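Local coordinates for short-chain dehydrogenase/reductase SDR (Paraburkholderia phymatum, PDB 5VA8), which binds NADP in a Rossmann fold and, as a short-chain dehydrogenase/reductase, probably catalyses NADP(H)-dependent oxidation or reduction, at residues A18-A23 with G30-L35; L93-G98 with L122-L127. All blocks are in the same frame, centred on the assembly; numbering follows the deposited sequence.

Interaction 1. Residues A18-A23 with G30-L35. With NAP (NADP nicotinamide-adenine-dinucleotide phosphate), chain E.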
ATOM      1  N   ALA A  18     -26.141  11.918  14.964  1.00 14.19           N
ATOM      2  CA  ALA A  18     -24.713  12.016  14.672  1.00 13.49           C
ATOM      3  C   ALA A  18     -24.040  13.012  15.604  1.00 15.25           C
ATOM      4  O   ALA A  18     -24.599  14.068  15.907  1.00 15.43           O
ATOM      5  CB  ALA A  18     -24.447  12.439  13.229  1.00 14.18           C
ATOM      6  N   LEU A  19     -22.835  12.664  16.048  1.00 12.31           N
ATOM      7  CA  LEU A  19     -21.941  13.593  16.723  1.00 12.26           C
ATOM      8  C   LEU A  19     -20.854  13.968  15.724  1.00 13.81           C
ATOM      9  O   LEU A  19     -20.107  13.095  15.272  1.00 12.71           O
ATOM     10  CB  LEU A  19     -21.344  12.961  17.983  1.00 11.70           C
ATOM     11  CG  LEU A  19     -20.321  13.783  18.772  1.00 12.78           C
ATOM     12  CD1 LEU A  19     -20.925  15.116  19.224  1.00 15.31           C
ATOM     13  CD2 LEU A  19     -19.829  12.987  19.982  1.00 15.19           C
ATOM     14  N   VAL A  20     -20.782  15.246  15.363  1.00 13.44           N
ATOM     15  CA  VAL A  20     -19.855  15.728  14.336  1.00 11.38           C
ATOM     16  C   VAL A  20     -18.876  16.685  15.015  1.00 12.81           C
ATOM     17  O   VAL A  20     -19.257  17.792  15.420  1.00 14.17           O
ATOM     18  CB  VAL A  20     -20.595  16.406  13.173  1.00 13.39           C
ATOM     19  CG1 VAL A  20     -19.630  16.718  12.024  1.00 13.98           C
ATOM     20  CG2 VAL A  20     -21.750  15.510  12.676  1.00 15.57           C
ATOM     21  N   CYS A  21     -17.619  16.260  15.147  1.00 12.04           N
ATOM     22  CA  CYS A  21     -16.620  17.040  15.880  1.00 12.82           C
ATOM     23  C   CYS A  21     -15.999  18.134  15.022  1.00 15.55           C
ATOM     24  O   CYS A  21     -15.764  17.953  13.825  1.00 13.28           O
ATOM     25  CB  CYS A  21     -15.507  16.124  16.389  1.00 12.39           C
ATOM     26  SG  CYS A  21     -16.078  14.866  17.528  1.00 14.29           S
ATOM     27  N   ALA A  22     -15.709  19.270  15.657  1.00 11.67           N
ATOM     28  CA  ALA A  22     -14.927  20.342  15.045  1.00 13.05           C
ATOM     29  C   ALA A  22     -15.592  20.800  13.745  1.00 14.01           C
ATOM     30  O   ALA A  22     -15.035  20.709  12.644  1.00 12.88           O
ATOM     31  CB  ALA A  22     -13.480  19.888  14.837  1.00 11.82           C
ATOM     32  N   ALA A  23     -16.815  21.306  13.900  1.00 13.58           N
ATOM     33  CA  ALA A  23     -17.723  21.344  12.758  1.00 13.68           C
ATOM     34  C   ALA A  23     -18.486  22.659  12.639  1.00 14.89           C
ATOM     35  O   ALA A  23     -19.537  22.698  11.985  1.00 15.65           O
ATOM     36  CB  ALA A  23     -18.708  20.165  12.835  1.00 14.19           C
ATOM     37  N   GLY A  30     -18.973  20.768   6.584  1.00 14.82           N
ATOM     38  CA  GLY A  30     -19.458  20.098   5.387  1.00 14.76           C
ATOM     39  C   GLY A  30     -20.068  18.739   5.685  1.00 14.40           C
ATOM     40  O   GLY A  30     -21.077  18.362   5.084  1.00 16.46           O
ATOM     41  N   CYS A  31     -19.463  17.986   6.612  1.00 13.29           N
ATOM     42  CA  CYS A  31     -20.040  16.704   7.009  1.00 12.10           C
ATOM     43  C   CYS A  31     -21.365  16.896   7.736  1.00 14.20           C
ATOM     44  O   CYS A  31     -22.337  16.173   7.473  1.00 14.59           O
ATOM     45  CB  CYS A  31     -19.066  15.922   7.892  1.00 12.62           C
ATOM     46  SG  CYS A  31     -17.565  15.400   7.036  1.00 14.26           S
ATOM     47  N   ALA A  32     -21.420  17.859   8.661  1.00 13.78           N
ATOM     48  CA  ALA A  32     -22.658  18.102   9.392  1.00 14.36           C
ATOM     49  C   ALA A  32     -23.787  18.498   8.455  1.00 14.67           C
ATOM     50  O   ALA A  32     -24.914  18.011   8.597  1.00 16.79           O
ATOM     51  CB  ALA A  32     -22.441  19.187  10.449  1.00 15.26           C
ATOM     52  N   GLU A  33     -23.510  19.388   7.498  1.00 15.11           N
ATOM     53  CA  GLU A  33     -24.550  19.822   6.569  1.00 16.45           C
ATOM     54  C   GLU A  33     -25.036  18.663   5.708  1.00 16.44           C
ATOM     55  O   GLU A  33     -26.235  18.552   5.430  1.00 18.83           O
ATOM     56  CB  GLU A  33     -24.036  20.960   5.682  1.00 17.72           C
ATOM     57  CG  GLU A  33     -23.648  22.201   6.489  1.00 19.62           C
ATOM     58  CD  GLU A  33     -23.696  23.490   5.696  1.00 39.30           C
ATOM     59  OE1 GLU A  33     -24.799  23.854   5.233  1.00 48.25           O
ATOM     60  OE2 GLU A  33     -22.635  24.144   5.543  1.00 32.89           O
ATOM     61  N   ALA A  34     -24.118  17.803   5.264  1.00 15.72           N
ATOM     62  CA  ALA A  34     -24.515  16.704   4.386  1.00 15.90           C
ATOM     63  C   ALA A  34     -25.335  15.668   5.140  1.00 15.41           C
ATOM     64  O   ALA A  34     -26.320  15.147   4.604  1.00 17.63           O
ATOM     65  CB  ALA A  34     -23.281  16.063   3.753  1.00 18.57           C
ATOM     66  N   LEU A  35     -24.959  15.370   6.389  1.00 16.39           N
ATOM     67  CA  LEU A  35     -25.755  14.445   7.196  1.00 15.09           C
ATOM     68  C   LEU A  35     -27.128  15.031   7.500  1.00 17.32           C
ATOM     69  O   LEU A  35     -28.152  14.351   7.355  1.00 16.90           O
ATOM     70  CB  LEU A  35     -25.009  14.088   8.488  1.00 16.51           C
ATOM     71  CG  LEU A  35     -23.732  13.265   8.291  1.00 16.12           C
ATOM     72  CD1 LEU A  35     -22.904  13.219   9.578  1.00 14.98           C
ATOM     73  CD2 LEU A  35     -24.070  11.849   7.814  1.00 15.98           C
TER
HETATM   74  PA  NAP E 301     -11.182  24.751   9.478  1.00 16.95           P
HETATM   75  O1A NAP E 301     -11.881  25.263   8.285  1.00 17.38           O
HETATM   76  O2A NAP E 301     -10.268  25.730  10.185  1.00 19.64           O
HETATM   77  O5B NAP E 301     -12.316  24.220  10.479  1.00 15.61           O
HETATM   78  C5B NAP E 301     -11.920  23.660  11.740  1.00 14.30           C
HETATM   79  C4B NAP E 301     -13.161  23.540  12.580  1.00 13.32           C
HETATM   80  O4B NAP E 301     -12.857  22.737  13.740  1.00 15.40           O
HETATM   81  C3B NAP E 301     -13.706  24.858  13.129  1.00 13.60           C
HETATM   82  O3B NAP E 301     -15.114  24.758  13.289  1.00 13.40           O
HETATM   83  C2B NAP E 301     -13.011  24.942  14.485  1.00 15.12           C
HETATM   84  O2B NAP E 301     -13.718  25.883  15.325  1.00 14.77           O
HETATM   85  C1B NAP E 301     -13.106  23.478  14.918  1.00 15.76           C
HETATM   86  N9A NAP E 301     -12.110  23.067  15.902  1.00 15.08           N
HETATM   87  C8A NAP E 301     -10.749  23.100  15.755  1.00 15.00           C
HETATM   88  N7A NAP E 301     -10.089  22.568  16.756  1.00 15.86           N
HETATM   89  C5A NAP E 301     -11.088  22.165  17.631  1.00 14.06           C
HETATM   90  C6A NAP E 301     -11.048  21.544  18.895  1.00 14.78           C
HETATM   91  N6A NAP E 301      -9.916  21.201  19.519  1.00 15.46           N
HETATM   92  N1A NAP E 301     -12.224  21.292  19.510  1.00 13.43           N
HETATM   93  C2A NAP E 301     -13.360  21.631  18.885  1.00 12.05           C
HETATM   94  N3A NAP E 301     -13.520  22.220  17.695  1.00 13.47           N
HETATM   95  C4A NAP E 301     -12.339  22.467  17.119  1.00 13.44           C
HETATM   96  O3  NAP E 301     -10.304  23.463   9.119  1.00 16.56           O
HETATM   97  PN  NAP E 301     -10.485  22.287   8.047  1.00 14.58           P
HETATM   98  O1N NAP E 301     -11.907  21.898   7.973  1.00 14.00           O
HETATM   99  O2N NAP E 301      -9.783  22.693   6.812  1.00 16.54           O
HETATM  100  O5D NAP E 301      -9.630  21.144   8.763  1.00 17.22           O
HETATM  101  C5D NAP E 301     -10.262  20.111   9.546  1.00 17.65           C
HETATM  102  C4D NAP E 301      -9.200  19.073   9.812  1.00 12.18           C
HETATM  103  O4D NAP E 301      -8.795  18.487   8.552  1.00 12.69           O
HETATM  104  C3D NAP E 301      -7.913  19.593  10.465  1.00 13.50           C
HETATM  105  O3D NAP E 301      -7.366  18.614  11.348  1.00 14.57           O
HETATM  106  C2D NAP E 301      -6.991  19.785   9.265  1.00 12.60           C
HETATM  107  O2D NAP E 301      -5.602  19.755   9.578  1.00 13.16           O
HETATM  108  C1D NAP E 301      -7.404  18.567   8.446  1.00 12.74           C
HETATM  109  N1N NAP E 301      -7.053  18.658   7.007  1.00 13.77           N
HETATM  110  C2N NAP E 301      -7.385  19.751   6.299  1.00 14.94           C
HETATM  111  C3N NAP E 301      -7.111  19.804   4.948  1.00 16.16           C
HETATM  112  C7N NAP E 301      -7.442  20.955   4.049  1.00 15.02           C
HETATM  113  O7N NAP E 301      -6.789  21.105   2.998  1.00 15.64           O
HETATM  114  N7N NAP E 301      -8.331  21.850   4.472  1.00 13.86           N
HETATM  115  C4N NAP E 301      -6.561  18.676   4.342  1.00 26.82           C
HETATM  116  C5N NAP E 301      -6.220  17.573   5.107  1.00 16.99           C
HETATM  117  C6N NAP E 301      -6.460  17.587   6.448  1.00 14.96           C
HETATM  118  P2B NAP E 301     -13.029  26.519  16.637  1.00 15.21           P
HETATM  119  O1X NAP E 301     -12.906  25.412  17.630  1.00 16.06           O
HETATM  120  O2X NAP E 301     -11.670  27.085  16.221  1.00 14.89           O
HETATM  121  O3X NAP E 301     -14.010  27.631  17.060  1.00 20.06           O
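The opening beta-alpha-beta unit of the Rossmann fold brings Ala18 and Val20 of the first strand against Cys31, Ala32 and Leu35 of the helix that follows it. Strand residues 18-20 and helix residues 30-35 run nearly antiparallel, at 159°, with axes 9.1 Å apart, consistent with the small side chains of Ala18 and Ala32. The two methyls of Val20 divide along the near side of the helix. Its CG1, anti to the backbone N (chi1 -172°), reaches the turn at Cys31 and Ala32, lying 4.0 Å from Ala32 N and 4.1 Å from Ala32 CB. The other branch, CG2, points along the helix and meets Leu35 CD1 at 4.0 Å. This same Leu35 methyl bridges two strand residues, since Ala18 CB also stands 4.0 Å from Leu35 CD1. Cys31 joins through its CB, 4.2 Å from Val20 CG1, while its side chain also packs on Phe236 and Cys240 of helix 233-243. All five touching residues are buried and the side chains that meet are apolar; Leu19, between Ala18 and Val20 on the strand, turns away from the helix and packs on Leu93 of the neighbouring strand. Beyond the strand the chain bends to the cofactor: Ala22 CB lies 3.1 Å from O4B of the adenosine ribose, and Ala23 N is 3.9 Å from O3B of that ribose. Ser24 and Leu27, in the turn and the first part of the helix, hydrogen-bond NADP directly. A strand, a tight cofactor-binding turn and a helix packed back over the strand form the dinucleotide-binding start of the classical Rossmann fold.

Interaction 2. Residues L93-G98 with L122-L127. With NAP (NADP nicotinamide-adenine-dinucleotide phosphate), chain E.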
ATOM      1  N   LEU A  93     -20.556   8.829  14.239  1.00 11.69           N
ATOM      2  CA  LEU A  93     -19.536   9.662  14.869  1.00 12.04           C
ATOM      3  C   LEU A  93     -18.584  10.127  13.787  1.00 13.02           C
ATOM      4  O   LEU A  93     -18.003   9.295  13.092  1.00 13.34           O
ATOM      5  CB  LEU A  93     -18.772   8.879  15.939  1.00 10.52           C
ATOM      6  CG  LEU A  93     -17.492   9.528  16.462  1.00 11.56           C
ATOM      7  CD1 LEU A  93     -17.808  10.814  17.218  1.00 12.99           C
ATOM      8  CD2 LEU A  93     -16.762   8.525  17.364  1.00 12.97           C
ATOM      9  N   VAL A  94     -18.434  11.445  13.633  1.00 12.27           N
ATOM     10  CA  VAL A  94     -17.456  12.020  12.710  1.00  9.85           C
ATOM     11  C   VAL A  94     -16.360  12.627  13.571  1.00 12.18           C
ATOM     12  O   VAL A  94     -16.581  13.631  14.263  1.00 13.23           O
ATOM     13  CB  VAL A  94     -18.076  13.057  11.763  1.00 12.64           C
ATOM     14  CG1 VAL A  94     -17.006  13.602  10.791  1.00 12.73           C
ATOM     15  CG2 VAL A  94     -19.224  12.441  10.966  1.00 13.31           C
ATOM     16  N   ASN A  95     -15.194  11.987  13.559  1.00 11.75           N
ATOM     17  CA  ASN A  95     -14.047  12.422  14.343  1.00 11.88           C
ATOM     18  C   ASN A  95     -13.257  13.472  13.575  1.00 12.88           C
ATOM     19  O   ASN A  95     -13.020  13.339  12.371  1.00 13.46           O
ATOM     20  CB  ASN A  95     -13.143  11.233  14.669  1.00 10.79           C
ATOM     21  CG  ASN A  95     -13.527  10.525  15.963  1.00 12.46           C
ATOM     22  OD1 ASN A  95     -13.865  11.164  16.962  1.00 13.02           O
ATOM     23  ND2 ASN A  95     -13.472   9.197  15.947  1.00 12.99           N
ATOM     24  N   ASN A  96     -12.825  14.509  14.290  1.00 12.30           N
ATOM     25  CA  ASN A  96     -12.186  15.667  13.685  1.00 11.35           C
ATOM     26  C   ASN A  96     -11.727  16.577  14.816  1.00 14.32           C
ATOM     27  O   ASN A  96     -12.321  16.590  15.896  1.00 15.82           O
ATOM     28  CB  ASN A  96     -13.167  16.404  12.755  1.00 11.39           C
ATOM     29  CG  ASN A  96     -12.512  17.489  11.933  1.00 11.73           C
ATOM     30  OD1 ASN A  96     -11.367  17.347  11.499  1.00 13.05           O
ATOM     31  ND2 ASN A  96     -13.252  18.568  11.681  1.00 12.73           N
ATOM     32  N   ALA A  97     -10.667  17.330  14.549  1.00 12.31           N
ATOM     33  CA  ALA A  97     -10.109  18.328  15.456  1.00 12.95           C
ATOM     34  C   ALA A  97      -9.087  19.116  14.663  1.00 15.44           C
ATOM     35  O   ALA A  97      -8.646  18.681  13.595  1.00 15.64           O
ATOM     36  CB  ALA A  97      -9.452  17.702  16.700  1.00 13.80           C
ATOM     37  N   GLY A  98      -8.708  20.280  15.188  1.00 13.66           N
ATOM     38  CA  GLY A  98      -7.688  21.065  14.518  1.00 14.57           C
ATOM     39  C   GLY A  98      -6.383  20.299  14.425  1.00 15.93           C
ATOM     40  O   GLY A  98      -6.021  19.543  15.327  1.00 16.00           O
ATOM     41  N   LEU A 122      -5.402  10.308  19.889  1.00 11.61           N
ATOM     42  CA  LEU A 122      -6.040   9.760  21.083  1.00  9.85           C
ATOM     43  C   LEU A 122      -7.465  10.277  21.258  1.00 12.21           C
ATOM     44  O   LEU A 122      -8.312   9.545  21.780  1.00 12.65           O
ATOM     45  CB  LEU A 122      -5.185  10.049  22.323  1.00 10.75           C
ATOM     46  CG  LEU A 122      -3.752   9.523  22.249  1.00 11.83           C
ATOM     47  CD1 LEU A 122      -3.028   9.766  23.578  1.00 13.73           C
ATOM     48  CD2 LEU A 122      -3.729   8.039  21.881  1.00 12.10           C
ATOM     49  N   THR A 123      -7.753  11.513  20.834  1.00 11.97           N
ATOM     50  CA  THR A 123      -9.123  12.027  20.918  1.00 10.76           C
ATOM     51  C   THR A 123     -10.093  11.189  20.087  1.00 12.04           C
ATOM     52  O   THR A 123     -11.106  10.725  20.643  1.00 12.65           O
ATOM     53  CB  THR A 123      -9.139  13.520  20.543  1.00 14.05           C
ATOM     54  OG1 THR A 123      -8.629  14.281  21.649  1.00 14.35           O
ATOM     55  CG2 THR A 123     -10.549  14.015  20.213  1.00 13.89           C
ATOM     56  N   PRO A 124      -9.843  10.913  18.799  1.00 11.47           N
ATOM     57  CA  PRO A 124     -10.760  10.017  18.075  1.00 12.02           C
ATOM     58  C   PRO A 124     -10.891   8.646  18.708  1.00 12.61           C
ATOM     59  O   PRO A 124     -11.991   8.079  18.730  1.00 12.82           O
ATOM     60  CB  PRO A 124     -10.131   9.906  16.676  1.00 12.31           C
ATOM     61  CG  PRO A 124      -9.246  11.071  16.547  1.00 14.81           C
ATOM     62  CD  PRO A 124      -8.825  11.514  17.916  1.00 11.58           C
ATOM     63  N   ILE A 125      -9.785   8.090  19.213  1.00 10.65           N
ATOM     64  CA  ILE A 125      -9.820   6.768  19.846  1.00 11.18           C
ATOM     65  C   ILE A 125     -10.718   6.779  21.075  1.00 10.95           C
ATOM     66  O   ILE A 125     -11.525   5.858  21.293  1.00 12.54           O
ATOM     67  CB  ILE A 125      -8.388   6.312  20.185  1.00 11.73           C
ATOM     68  CG1 ILE A 125      -7.631   5.989  18.895  1.00 13.68           C
ATOM     69  CG2 ILE A 125      -8.395   5.071  21.116  1.00 14.62           C
ATOM     70  CD1 ILE A 125      -6.148   5.690  19.101  1.00 12.66           C
ATOM     71  N   GLU A 126     -10.591   7.810  21.909  1.00 11.72           N
ATOM     72  CA  GLU A 126     -11.409   7.858  23.111  0.59 13.80           C
ATOM     73  C   GLU A 126     -12.885   8.077  22.788  1.00 11.54           C
ATOM     74  O   GLU A 126     -13.751   7.569  23.514  1.00 14.90           O
ATOM     75  CB  GLU A 126     -10.876   8.935  24.053  0.59 14.29           C
ATOM     76  CG  GLU A 126      -9.553   8.531  24.711  0.59 17.03           C
ATOM     77  CD  GLU A 126      -9.699   7.346  25.658  0.59 20.12           C
ATOM     78  OE1 GLU A 126      -9.892   7.579  26.873  0.59 23.93           O
ATOM     79  OE2 GLU A 126      -9.629   6.183  25.193  0.59 21.86           O
ATOM     80  N   LEU A 127     -13.201   8.821  21.723  1.00 12.01           N
ATOM     81  CA  LEU A 127     -14.611   8.978  21.371  1.00 14.76           C
ATOM     82  C   LEU A 127     -15.183   7.686  20.815  1.00 11.78           C
ATOM     83  O   LEU A 127     -16.356   7.376  21.062  1.00 13.56           O
ATOM     84  CB  LEU A 127     -14.797  10.125  20.375  1.00 11.67           C
ATOM     85  CG  LEU A 127     -14.710  11.506  21.041  1.00 12.83           C
ATOM     86  CD1 LEU A 127     -14.564  12.633  20.013  1.00 15.18           C
ATOM     87  CD2 LEU A 127     -15.936  11.734  21.919  1.00 17.02           C
TER
HETATM   88  PA  NAP E 301     -11.182  24.751   9.478  1.00 16.95           P
HETATM   89  O1A NAP E 301     -11.881  25.263   8.285  1.00 17.38           O
HETATM   90  O2A NAP E 301     -10.268  25.730  10.185  1.00 19.64           O
HETATM   91  O5B NAP E 301     -12.316  24.220  10.479  1.00 15.61           O
HETATM   92  C5B NAP E 301     -11.920  23.660  11.740  1.00 14.30           C
HETATM   93  C4B NAP E 301     -13.161  23.540  12.580  1.00 13.32           C
HETATM   94  O4B NAP E 301     -12.857  22.737  13.740  1.00 15.40           O
HETATM   95  C3B NAP E 301     -13.706  24.858  13.129  1.00 13.60           C
HETATM   96  O3B NAP E 301     -15.114  24.758  13.289  1.00 13.40           O
HETATM   97  C2B NAP E 301     -13.011  24.942  14.485  1.00 15.12           C
HETATM   98  O2B NAP E 301     -13.718  25.883  15.325  1.00 14.77           O
HETATM   99  C1B NAP E 301     -13.106  23.478  14.918  1.00 15.76           C
HETATM  100  N9A NAP E 301     -12.110  23.067  15.902  1.00 15.08           N
HETATM  101  C8A NAP E 301     -10.749  23.100  15.755  1.00 15.00           C
HETATM  102  N7A NAP E 301     -10.089  22.568  16.756  1.00 15.86           N
HETATM  103  C5A NAP E 301     -11.088  22.165  17.631  1.00 14.06           C
HETATM  104  C6A NAP E 301     -11.048  21.544  18.895  1.00 14.78           C
HETATM  105  N6A NAP E 301      -9.916  21.201  19.519  1.00 15.46           N
HETATM  106  N1A NAP E 301     -12.224  21.292  19.510  1.00 13.43           N
HETATM  107  C2A NAP E 301     -13.360  21.631  18.885  1.00 12.05           C
HETATM  108  N3A NAP E 301     -13.520  22.220  17.695  1.00 13.47           N
HETATM  109  C4A NAP E 301     -12.339  22.467  17.119  1.00 13.44           C
HETATM  110  O3  NAP E 301     -10.304  23.463   9.119  1.00 16.56           O
HETATM  111  PN  NAP E 301     -10.485  22.287   8.047  1.00 14.58           P
HETATM  112  O1N NAP E 301     -11.907  21.898   7.973  1.00 14.00           O
HETATM  113  O2N NAP E 301      -9.783  22.693   6.812  1.00 16.54           O
HETATM  114  O5D NAP E 301      -9.630  21.144   8.763  1.00 17.22           O
HETATM  115  C5D NAP E 301     -10.262  20.111   9.546  1.00 17.65           C
HETATM  116  C4D NAP E 301      -9.200  19.073   9.812  1.00 12.18           C
HETATM  117  O4D NAP E 301      -8.795  18.487   8.552  1.00 12.69           O
HETATM  118  C3D NAP E 301      -7.913  19.593  10.465  1.00 13.50           C
HETATM  119  O3D NAP E 301      -7.366  18.614  11.348  1.00 14.57           O
HETATM  120  C2D NAP E 301      -6.991  19.785   9.265  1.00 12.60           C
HETATM  121  O2D NAP E 301      -5.602  19.755   9.578  1.00 13.16           O
HETATM  122  C1D NAP E 301      -7.404  18.567   8.446  1.00 12.74           C
HETATM  123  N1N NAP E 301      -7.053  18.658   7.007  1.00 13.77           N
HETATM  124  C2N NAP E 301      -7.385  19.751   6.299  1.00 14.94           C
HETATM  125  C3N NAP E 301      -7.111  19.804   4.948  1.00 16.16           C
HETATM  126  C7N NAP E 301      -7.442  20.955   4.049  1.00 15.02           C
HETATM  127  O7N NAP E 301      -6.789  21.105   2.998  1.00 15.64           O
HETATM  128  N7N NAP E 301      -8.331  21.850   4.472  1.00 13.86           N
HETATM  129  C4N NAP E 301      -6.561  18.676   4.342  1.00 26.82           C
HETATM  130  C5N NAP E 301      -6.220  17.573   5.107  1.00 16.99           C
HETATM  131  C6N NAP E 301      -6.460  17.587   6.448  1.00 14.96           C
HETATM  132  P2B NAP E 301     -13.029  26.519  16.637  1.00 15.21           P
HETATM  133  O1X NAP E 301     -12.906  25.412  17.630  1.00 16.06           O
HETATM  134  O2X NAP E 301     -11.670  27.085  16.221  1.00 14.89           O
HETATM  135  O3X NAP E 301     -14.010  27.631  17.060  1.00 20.06           O
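Asn95 and Pro124 make the nearest approach between strand end and helix, and the polar part of the contact is slight. Asn95 ND2 lies 3.3 Å from Pro124 O, a weak hydrogen bond bent to 124° at the hydrogen; the stronger partner of this amide nitrogen is Asn145 OD1 on the adjoining strand. The pair of bonds, weak to the helix carbonyl and firmer to the next strand, probably helps fix the rotation of the buried amide. Van der Waals contact does more: the amide carbon CG of Asn95 rests 3.5 Å from Pro124 CB, and Asn95 OD1 lies 3.5 Å from Leu127 CD1, an apolar neighbour. Strand 92-95, central in the parallel Rossmann sheet, is covered by helix 110-138, their local segments running at 167°. Apolar contact comes from Leu93, whose CG is trans to the backbone N (chi1 167°); its CD2 lies 3.9 Å from Leu127 CB and rests on that residue's carbonyl as well. Ile125, whose CB points away from the strand, packs on Leu168 and on Trp113 of the second subunit. Cofactor contacts come from the loop after the strand: O3D of the nicotinamide ribose donates to Ala97 O at 2.6 Å, and Gly98 N approaches adenine N7A at 3.1 Å.

Interactions 1 and 2, whose centres lie 12 Å apart, are joined edge to edge by neighbouring parallel strands. Leu19 O and Val94 N stand 2.9 Å apart and Cys21 N and Val94 O 3.0 Å, both probable hydrogen bonds. Their helices cover opposite faces of the sheet, one over Val20, the other over Leu93 and Asn95. Past the strand ends, Asn96 of interaction 2 reaches back to interaction 1: its ND2 is 2.9 Å from Ala22 O and makes a weak hydrogen bond to Cys21 O. Both chain turns then border the same NADP, 18-23 at the adenosine ribose and 93-98 along adenine and nicotinamide ribose.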